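Local coordinates for protein SusD homolog (Bacteroides thetaiotaomicron VPI-5482, PDB 3IV0) that probably binds carbohydrate at the outer membrane, as many SusD-family proteins do, though its own ligand and exact function are unknown, at residues 372-377 / 385-390; 377-382 / 409-414; 53-58 / 63-68. All coordinates share one frame; numbering follows the deposited sequence.

How the contacts relate
Contacts 1 and 2 are neighbours, their centres about 7 Å apart, and both use helix 367-381, sharing Ala377. Contact 1 sets that helix against helix 385-398 and is the more buried; contact 2 sets its C-terminal end against helix 408-422 and has an exposed side. They touch through Leu411, whose methyls pack on Ala388 and Cys389, and through Leu378 against Lys387. Contact 3 is separate, its centre about 33 Å from that of contact 1 and 31 Å from that of contact 2, and joins a short strand to the helix after it. All three lack hydrogen bonds between their segments: alanines and backbone carbonyls dominate contact 1, an alanine methyl against leucine and selenomethionine contact 2, and branched aliphatic side chains contact 3.

Contact 1 (372-377 / 385-390); sequences LLYAEA and DTKACE
Ala375 and Ala388 lie alongside each other where the two helices come closest, with the CA atom of Ala375 4.4 Å from the CA atom of Ala388. Each methyl passes beside the other residue's backbone and meets its carbonyl: Ala375 CB lies 3.6 Å from Ala388 O, and Ala388 CB lies 3.8 Å from Ala375 O. This is a reciprocal van der Waals contact of methyl and carbonyl oxygen, and no hydrogen bond joins the segments. Ile415 and Leu391 also pack against Ala375.

Segments 372-377 and 385-390 are the facing parts of two successive helices that run in opposite directions, an alpha-alpha hairpin closed by a short turn, within the helical architecture characteristic of SusD-family proteins. In that turn the side-chain oxygen of Asn384 accepts a hydrogen bond from the backbone N of Lys387.

At the margin of the alanine pair, the phenol end of Tyr374 lies near the lysine chain, OH 4.2 Å from Lys387 CE. In Tyr374, CG anti to the backbone N (chi1 -176°) swings the ring out toward the second helix; the side chain also touches Met210 and Glu236.

The charged interaction belongs to the second helix. Lys387 bends at chi2 (73°), and its NZ forms a salt bridge with Glu390 OE2 at 3.1 Å, approaching from above the carboxylate plane, 35° out of it. With an alanine in place of Lys387, Glu390 would probably lose its charge partner within the helix and the Tyr374 hydroxyl its aliphatic neighbour.

Contact 2 (377-382 / 409-414); sequences ALAALG and SELMDA
Ala379 CB points toward helix 408-422 and is overlapped by two consecutive side chains, Leu411 and Met412. The Leu411 methyl CD2 approaches to 4.1 Å of Ala379 CB, and Leu411 CG is equally near. Here CG is anti to the backbone N (chi1 177°), which carries the branched end over to the alanine. Met412, a selenomethionine in this crystal, meets the same methyl higher up its chain, with CG 4.0 Å from Ala379 CB.

From there the selenomethionine continues across the neighbouring backbone. Its chain bends at chi3 (-142°), and the terminal CE comes to 3.4 Å from Ala379 O, a carbon-to-carbonyl approach. The selenium itself passes beside the next residue, Met412 SE being 4.4 Å from Ala380 CA. On the inner side, Leu411 also packs against Asp385 and Cys389 of helix 385-398, while Ala380 reaches Tyr228 of helix 224-238.

Gly382, with positive phi, is where the chain leaves the helix just past this contact. Segments 377-381 and 409-414 have axes 9.3 Å apart and run at 159°, a nearly antiparallel packing of two helices, consistent with the TPR-like helical scaffold of SusD-family proteins.

Contact 3 (53-58 / 63-68); sequences APITAY and KYVAYL
Val65 lays its CG1 methyl over one face of the peptide group that joins Thr56 to Ala57, with CG1 3.7 Å from Ala57 N. On the helix, the Tyr67 ring has the carbonyl oxygen Lys63 O on one face, 3.4 Å above the plane of the ring and displaced toward its rim, and the Tyr67 hydroxyl is hydrogen-bonded to Thr79. The Tyr64 ring meets that of Tyr46 with the two planes nearly parallel.

The arrangement is a beta-alpha unit: strand 55-57 leads through a short loop into helix 63-69, which folds back along it. The axes of 55-57 and 63-68 approach to 7.4 Å and their directions differ by 160°. The strand also pairs antiparallel with strand 300-302, and Phe300 of that strand packs against both Ile55 and Val65, while Met50 of helix 43-50 touches the same two side chains. The unit thus joins a small two-stranded sheet to the helices around it in the N-terminal part of this SusD-family protein.

Ahead of the strand, Pro54 is the centre of an inverse gamma turn, closed by a weak bond from Ile55 N to Ala53 O of 2.9 Å. Ile55 then holds CG1 between its backbone N and carbonyl carbon (chi1 60°), which brings CD1 to the helix, 4.0 Å from Val65 CG1; the two side chains cross at a slant. Val65 has the largest share of the buried surface and takes part in each close contact, its two methyls dividing the work. CG1, anti to the backbone N (chi1 175°), takes the strand backbone and Ile55, whereas CG2 turns to the alanine, 4.0 Å from Ala57 CB, where the bare methyl also lies 3.9 Å from Val65 CB.

Contact 1 (372-377 / 385-390)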
loop_
_atom_site.group_PDB
_atom_site.type_symbol
_atom_site.label_atom_id
_atom_site.label_comp_id
_atom_site.label_asym_id
_atom_site.label_seq_id
_atom_site.Cartn_x
_atom_site.Cartn_y
_atom_site.Cartn_z
ATOM N N LEU A 372 -3.168 -12.205 -6.958
ATOM C CA LEU A 372 -1.981 -12.881 -6.421
ATOM C C LEU A 372 -2.128 -13.207 -4.967
ATOM O O LEU A 372 -1.655 -14.243 -4.527
ATOM C CB LEU A 372 -0.714 -12.082 -6.703
ATOM C CG LEU A 372 -0.329 -11.962 -8.192
ATOM C CD1 LEU A 372 0.751 -10.903 -8.400
ATOM C CD2 LEU A 372 0.073 -13.320 -8.804
ATOM N N LEU A 373 -2.814 -12.379 -4.185
ATOM C CA LEU A 373 -3.107 -12.726 -2.791
ATOM C C LEU A 373 -3.996 -13.958 -2.679
ATOM O O LEU A 373 -3.807 -14.809 -1.819
ATOM C CB LEU A 373 -3.767 -11.559 -2.065
ATOM C CG LEU A 373 -2.957 -10.264 -1.888
ATOM C CD1 LEU A 373 -3.786 -9.281 -1.048
ATOM C CD2 LEU A 373 -1.578 -10.538 -1.277
ATOM N N TYR A 374 -5.004 -14.027 -3.539
ATOM C CA TYR A 374 -5.905 -15.172 -3.636
ATOM C C TYR A 374 -5.089 -16.426 -3.980
ATOM O O TYR A 374 -5.157 -17.436 -3.296
ATOM C CB TYR A 374 -6.968 -14.835 -4.678
ATOM C CG TYR A 374 -8.068 -15.804 -4.921
ATOM C CD1 TYR A 374 -8.269 -16.921 -4.146
ATOM C CD2 TYR A 374 -8.978 -15.543 -5.925
ATOM C CE1 TYR A 374 -9.340 -17.780 -4.404
ATOM C CE2 TYR A 374 -10.034 -16.386 -6.170
ATOM C CZ TYR A 374 -10.195 -17.510 -5.429
ATOM O OH TYR A 374 -11.224 -18.389 -5.699
ATOM N N ALA A 375 -4.235 -16.318 -4.994
ATOM C CA ALA A 375 -3.365 -17.437 -5.332
ATOM C C ALA A 375 -2.475 -17.825 -4.157
ATOM O O ALA A 375 -2.274 -19.019 -3.891
ATOM C CB ALA A 375 -2.510 -17.094 -6.532
ATOM N N GLU A 376 -1.868 -16.853 -3.479
ATOM C CA GLU A 376 -0.992 -17.129 -2.371
ATOM C C GLU A 376 -1.700 -17.935 -1.299
ATOM O O GLU A 376 -1.142 -18.897 -0.759
ATOM C CB GLU A 376 -0.518 -15.796 -1.786
ATOM C CG GLU A 376 0.298 -15.921 -0.535
ATOM C CD GLU A 376 0.749 -14.595 0.020
ATOM O OE1 GLU A 376 0.798 -13.626 -0.738
ATOM O OE2 GLU A 376 1.075 -14.559 1.234
ATOM N N ALA A 377 -2.915 -17.550 -0.937
ATOM C CA ALA A 377 -3.674 -18.221 0.111
ATOM C C ALA A 377 -4.015 -19.631 -0.314
ATOM O O ALA A 377 -3.905 -20.573 0.477
ATOM C CB ALA A 377 -4.959 -17.425 0.500
ATOM N N ASP A 385 -4.026 -26.340 -6.040
ATOM C CA ASP A 385 -2.848 -25.731 -6.669
ATOM C C ASP A 385 -3.148 -25.409 -8.099
ATOM O O ASP A 385 -2.613 -24.448 -8.659
ATOM C CB ASP A 385 -1.595 -26.629 -6.596
ATOM C CG ASP A 385 -0.865 -26.563 -5.243
ATOM O OD1 ASP A 385 -1.201 -25.727 -4.373
ATOM O OD2 ASP A 385 0.066 -27.367 -5.004
ATOM N N THR A 386 -4.039 -26.170 -8.725
ATOM C CA THR A 386 -4.405 -25.871 -10.091
ATOM C C THR A 386 -5.083 -24.483 -10.201
ATOM O O THR A 386 -4.784 -23.689 -11.118
ATOM C CB THR A 386 -5.241 -27.006 -10.727
ATOM O OG1 THR A 386 -6.414 -27.209 -9.963
ATOM C CG2 THR A 386 -4.427 -28.295 -10.762
ATOM N N LYS A 387 -5.980 -24.180 -9.265
ATOM C CA LYS A 387 -6.633 -22.877 -9.282
ATOM C C LYS A 387 -5.641 -21.781 -8.923
ATOM O O LYS A 387 -5.673 -20.698 -9.504
ATOM C CB LYS A 387 -7.828 -22.829 -8.318
ATOM C CG LYS A 387 -8.553 -21.500 -8.299
ATOM C CD LYS A 387 -9.364 -21.295 -9.544
ATOM C CE LYS A 387 -10.500 -20.297 -9.347
ATOM N NZ LYS A 387 -11.307 -20.182 -10.603
ATOM N N ALA A 388 -4.761 -22.063 -7.987
ATOM C CA ALA A 388 -3.705 -21.103 -7.683
ATOM C C ALA A 388 -2.878 -20.745 -8.923
ATOM O O ALA A 388 -2.598 -19.583 -9.178
ATOM C CB ALA A 388 -2.821 -21.606 -6.561
ATOM N N CYS A 389 -2.494 -21.745 -9.720
ATOM C CA CYS A 389 -1.821 -21.509 -10.979
ATOM C C CYS A 389 -2.641 -20.730 -11.961
ATOM O O CYS A 389 -2.135 -19.853 -12.648
ATOM C CB CYS A 389 -1.360 -22.832 -11.618
ATOM S SG CYS A 389 -0.018 -23.662 -10.828
ATOM N N GLU A 390 -3.923 -21.043 -12.065
ATOM C CA GLU A 390 -4.797 -20.307 -12.964
ATOM C C GLU A 390 -4.783 -18.808 -12.651
ATOM O O GLU A 390 -4.711 -17.974 -13.557
ATOM C CB GLU A 390 -6.205 -20.875 -12.900
ATOM C CG GLU A 390 -7.216 -20.274 -13.820
ATOM C CD GLU A 390 -8.625 -20.692 -13.423
ATOM O OE1 GLU A 390 -8.887 -21.917 -13.410
ATOM O OE2 GLU A 390 -9.444 -19.806 -13.098
#

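Contact 2 (377-382 / 409-414)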
loop_
_atom_site.group_PDB
_atom_site.type_symbol
_atom_site.label_atom_id
_atom_site.label_comp_id
_atom_site.label_asym_id
_atom_site.label_seq_id
_atom_site.Cartn_x
_atom_site.Cartn_y
_atom_site.Cartn_z
ATOM N N ALA A 377 -2.915 -17.550 -0.937
ATOM C CA ALA A 377 -3.674 -18.221 0.111
ATOM C C ALA A 377 -4.015 -19.631 -0.314
ATOM O O ALA A 377 -3.905 -20.573 0.477
ATOM C CB ALA A 377 -4.959 -17.425 0.500
ATOM N N LEU A 378 -4.456 -19.796 -1.540
ATOM C CA LEU A 378 -4.759 -21.149 -2.047
ATOM C C LEU A 378 -3.523 -22.010 -1.993
ATOM O O LEU A 378 -3.582 -23.177 -1.540
ATOM C CB LEU A 378 -5.240 -21.098 -3.478
ATOM C CG LEU A 378 -6.682 -20.702 -3.656
ATOM C CD1 LEU A 378 -6.936 -20.457 -5.140
ATOM C CD2 LEU A 378 -7.600 -21.805 -3.100
ATOM N N ALA A 379 -2.390 -21.492 -2.472
ATOM C CA ALA A 379 -1.185 -22.273 -2.482
ATOM C C ALA A 379 -0.750 -22.652 -1.070
ATOM O O ALA A 379 -0.294 -23.774 -0.813
ATOM C CB ALA A 379 -0.081 -21.547 -3.235
ATOM N N ALA A 380 -0.990 -21.781 -0.102
ATOM C CA ALA A 380 -0.539 -22.035 1.270
ATOM C C ALA A 380 -1.409 -23.103 1.882
ATOM O O ALA A 380 -0.909 -23.940 2.649
ATOM C CB ALA A 380 -0.596 -20.719 2.113
ATOM N N LEU A 381 -2.664 -23.152 1.518
ATOM C CA LEU A 381 -3.570 -24.168 2.020
ATOM C C LEU A 381 -3.324 -25.518 1.377
ATOM O O LEU A 381 -3.572 -26.539 2.016
ATOM C CB LEU A 381 -5.008 -23.771 1.816
ATOM C CG LEU A 381 -5.463 -22.620 2.738
ATOM C CD1 LEU A 381 -6.772 -22.025 2.226
ATOM C CD2 LEU A 381 -5.595 -23.040 4.240
ATOM N N GLY A 382 -2.885 -25.516 0.119
ATOM C CA GLY A 382 -2.490 -26.738 -0.595
ATOM C C GLY A 382 -3.692 -27.503 -1.101
ATOM O O GLY A 382 -3.559 -28.668 -1.528
ATOM N N SER A 409 5.979 -25.878 -2.739
ATOM C CA SER A 409 6.903 -24.800 -2.445
ATOM C C SER A 409 7.285 -24.018 -3.681
ATOM O O SER A 409 7.424 -22.785 -3.611
ATOM C CB SER A 409 8.129 -25.354 -1.739
ATOM O OG SER A 409 7.710 -25.865 -0.493
ATOM N N GLU A 410 7.453 -24.670 -4.822
ATOM C CA GLU A 410 7.808 -23.959 -6.029
ATOM C C GLU A 410 6.711 -22.965 -6.419
ATOM O O GLU A 410 7.002 -21.854 -6.875
ATOM C CB GLU A 410 8.073 -24.941 -7.175
ATOM C CG GLU A 410 8.679 -24.308 -8.383
ATOM C CD GLU A 410 9.190 -25.299 -9.419
ATOM O OE1 GLU A 410 8.577 -26.374 -9.615
ATOM O OE2 GLU A 410 10.222 -24.984 -10.059
ATOM N N LEU A 411 5.463 -23.357 -6.223
ATOM C CA LEU A 411 4.314 -22.500 -6.545
ATOM C C LEU A 411 4.252 -21.327 -5.563
ATOM O O LEU A 411 4.055 -20.175 -5.970
ATOM C CB LEU A 411 3.011 -23.306 -6.577
ATOM C CG LEU A 411 1.744 -22.481 -6.836
ATOM C CD1 LEU A 411 1.889 -21.701 -8.153
ATOM C CD2 LEU A 411 0.553 -23.421 -6.779
HETATM N N MSE A 412 4.440 -21.569 -4.285
HETATM C CA MSE A 412 4.438 -20.494 -3.308
HETATM C C MSE A 412 5.531 -19.483 -3.623
HETATM O O MSE A 412 5.285 -18.250 -3.613
HETATM C CB MSE A 412 4.646 -21.075 -1.917
HETATM C CG MSE A 412 3.500 -21.956 -1.464
HETATM SE SE MSE A 412 3.663 -22.642 0.288
HETATM C CE MSE A 412 2.907 -24.482 0.031
ATOM N N ASP A 413 6.717 -19.946 -3.974
ATOM C CA ASP A 413 7.794 -19.060 -4.366
ATOM C C ASP A 413 7.412 -18.285 -5.609
ATOM O O ASP A 413 7.656 -17.082 -5.713
ATOM C CB ASP A 413 9.113 -19.817 -4.642
ATOM C CG ASP A 413 9.846 -20.246 -3.398
ATOM O OD1 ASP A 413 9.409 -19.942 -2.280
ATOM O OD2 ASP A 413 10.883 -20.930 -3.578
ATOM N N ALA A 414 6.850 -18.949 -6.614
ATOM C CA ALA A 414 6.490 -18.267 -7.855
ATOM C C ALA A 414 5.540 -17.101 -7.594
ATOM O O ALA A 414 5.637 -16.069 -8.234
ATOM C CB ALA A 414 5.854 -19.262 -8.882
#

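Contact 3 (53-58 / 63-68)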
loop_
_atom_site.group_PDB
_atom_site.type_symbol
_atom_site.label_atom_id
_atom_site.label_comp_id
_atom_site.label_asym_id
_atom_site.label_seq_id
_atom_site.Cartn_x
_atom_site.Cartn_y
_atom_site.Cartn_z
ATOM N N ALA A 53 15.163 -2.652 0.683
ATOM C CA ALA A 53 15.294 -2.819 -0.744
ATOM C C ALA A 53 16.781 -2.695 -1.152
ATOM O O ALA A 53 17.522 -1.919 -0.528
ATOM C CB ALA A 53 14.460 -1.763 -1.479
ATOM N N PRO A 54 17.184 -3.438 -2.180
ATOM C CA PRO A 54 18.575 -3.389 -2.676
ATOM C C PRO A 54 18.790 -2.166 -3.574
ATOM O O PRO A 54 18.981 -2.275 -4.793
ATOM C CB PRO A 54 18.705 -4.704 -3.415
ATOM C CG PRO A 54 17.373 -4.958 -3.956
ATOM C CD PRO A 54 16.393 -4.441 -2.903
ATOM N N ILE A 55 18.771 -1.001 -2.922
ATOM C CA ILE A 55 18.845 0.285 -3.590
ATOM C C ILE A 55 20.055 1.062 -3.101
ATOM O O ILE A 55 20.517 0.903 -1.964
ATOM C CB ILE A 55 17.543 1.100 -3.395
ATOM C CG1 ILE A 55 17.236 1.390 -1.927
ATOM C CG2 ILE A 55 16.383 0.403 -4.095
ATOM C CD1 ILE A 55 16.002 2.321 -1.760
ATOM N N THR A 56 20.545 1.925 -3.988
ATOM C CA THR A 56 21.679 2.771 -3.694
ATOM C C THR A 56 21.429 4.178 -4.206
ATOM O O THR A 56 20.960 4.334 -5.318
ATOM C CB THR A 56 22.959 2.229 -4.378
ATOM O OG1 THR A 56 23.173 0.874 -3.981
ATOM C CG2 THR A 56 24.151 3.072 -4.023
ATOM N N ALA A 57 21.730 5.187 -3.388
ATOM C CA ALA A 57 21.621 6.593 -3.785
ATOM C C ALA A 57 22.715 6.978 -4.747
ATOM O O ALA A 57 23.844 6.543 -4.587
ATOM C CB ALA A 57 21.668 7.495 -2.562
ATOM N N TYR A 58 22.383 7.805 -5.718
ATOM C CA TYR A 58 23.413 8.368 -6.588
ATOM C C TYR A 58 24.226 9.444 -5.862
ATOM O O TYR A 58 25.367 9.674 -6.231
ATOM C CB TYR A 58 22.786 8.907 -7.857
ATOM C CG TYR A 58 22.384 7.822 -8.821
ATOM C CD1 TYR A 58 23.307 7.304 -9.729
ATOM C CD2 TYR A 58 21.078 7.334 -8.859
ATOM C CE1 TYR A 58 22.961 6.307 -10.605
ATOM C CE2 TYR A 58 20.715 6.339 -9.746
ATOM C CZ TYR A 58 21.652 5.838 -10.635
ATOM O OH TYR A 58 21.266 4.847 -11.523
ATOM N N LYS A 63 21.144 10.551 2.793
ATOM C CA LYS A 63 21.548 9.504 3.710
ATOM C C LYS A 63 20.420 8.533 4.010
ATOM O O LYS A 63 20.652 7.353 4.275
ATOM C CB LYS A 63 22.047 10.137 5.001
ATOM C CG LYS A 63 23.390 10.827 4.818
ATOM C CD LYS A 63 23.837 11.462 6.120
ATOM C CE LYS A 63 25.253 12.001 5.956
ATOM N NZ LYS A 63 25.699 12.820 7.111
ATOM N N TYR A 64 19.185 9.008 3.923
ATOM C CA TYR A 64 18.017 8.187 4.240
ATOM C C TYR A 64 17.878 6.981 3.321
ATOM O O TYR A 64 17.343 5.956 3.754
ATOM C CB TYR A 64 16.735 9.015 4.231
ATOM C CG TYR A 64 16.361 9.634 2.920
ATOM C CD1 TYR A 64 15.568 8.973 2.016
ATOM C CD2 TYR A 64 16.787 10.924 2.600
ATOM C CE1 TYR A 64 15.208 9.542 0.814
ATOM C CE2 TYR A 64 16.442 11.504 1.382
ATOM C CZ TYR A 64 15.641 10.805 0.499
ATOM O OH TYR A 64 15.259 11.385 -0.675
ATOM N N VAL A 65 18.413 7.047 2.096
ATOM C CA VAL A 65 18.321 5.912 1.198
ATOM C C VAL A 65 19.026 4.694 1.788
ATOM O O VAL A 65 18.455 3.617 1.867
ATOM C CB VAL A 65 18.876 6.221 -0.199
ATOM C CG1 VAL A 65 18.874 4.949 -1.051
ATOM C CG2 VAL A 65 18.030 7.342 -0.831
ATOM N N ALA A 66 20.299 4.844 2.136
ATOM C CA ALA A 66 21.034 3.753 2.789
ATOM C C ALA A 66 20.430 3.357 4.113
ATOM O O ALA A 66 20.376 2.182 4.428
ATOM C CB ALA A 66 22.545 4.103 2.983
ATOM N N TYR A 67 20.027 4.316 4.945
ATOM C CA TYR A 67 19.400 3.935 6.198
ATOM C C TYR A 67 18.199 3.018 5.963
ATOM O O TYR A 67 18.047 1.974 6.633
ATOM C CB TYR A 67 18.976 5.154 6.989
ATOM C CG TYR A 67 20.101 6.076 7.426
ATOM C CD1 TYR A 67 21.382 5.615 7.720
ATOM C CD2 TYR A 67 19.847 7.420 7.607
ATOM C CE1 TYR A 67 22.375 6.503 8.148
ATOM C CE2 TYR A 67 20.811 8.284 8.039
ATOM C CZ TYR A 67 22.064 7.826 8.300
ATOM O OH TYR A 67 23.000 8.738 8.738
ATOM N N LEU A 68 17.333 3.369 5.025
ATOM C CA LEU A 68 16.194 2.505 4.717
ATOM C C LEU A 68 16.633 1.164 4.196
ATOM O O LEU A 68 16.162 0.119 4.671
ATOM C CB LEU A 68 15.255 3.201 3.731
ATOM C CG LEU A 68 14.483 4.341 4.373
ATOM C CD1 LEU A 68 13.912 5.241 3.304
ATOM C CD2 LEU A 68 13.383 3.824 5.322
#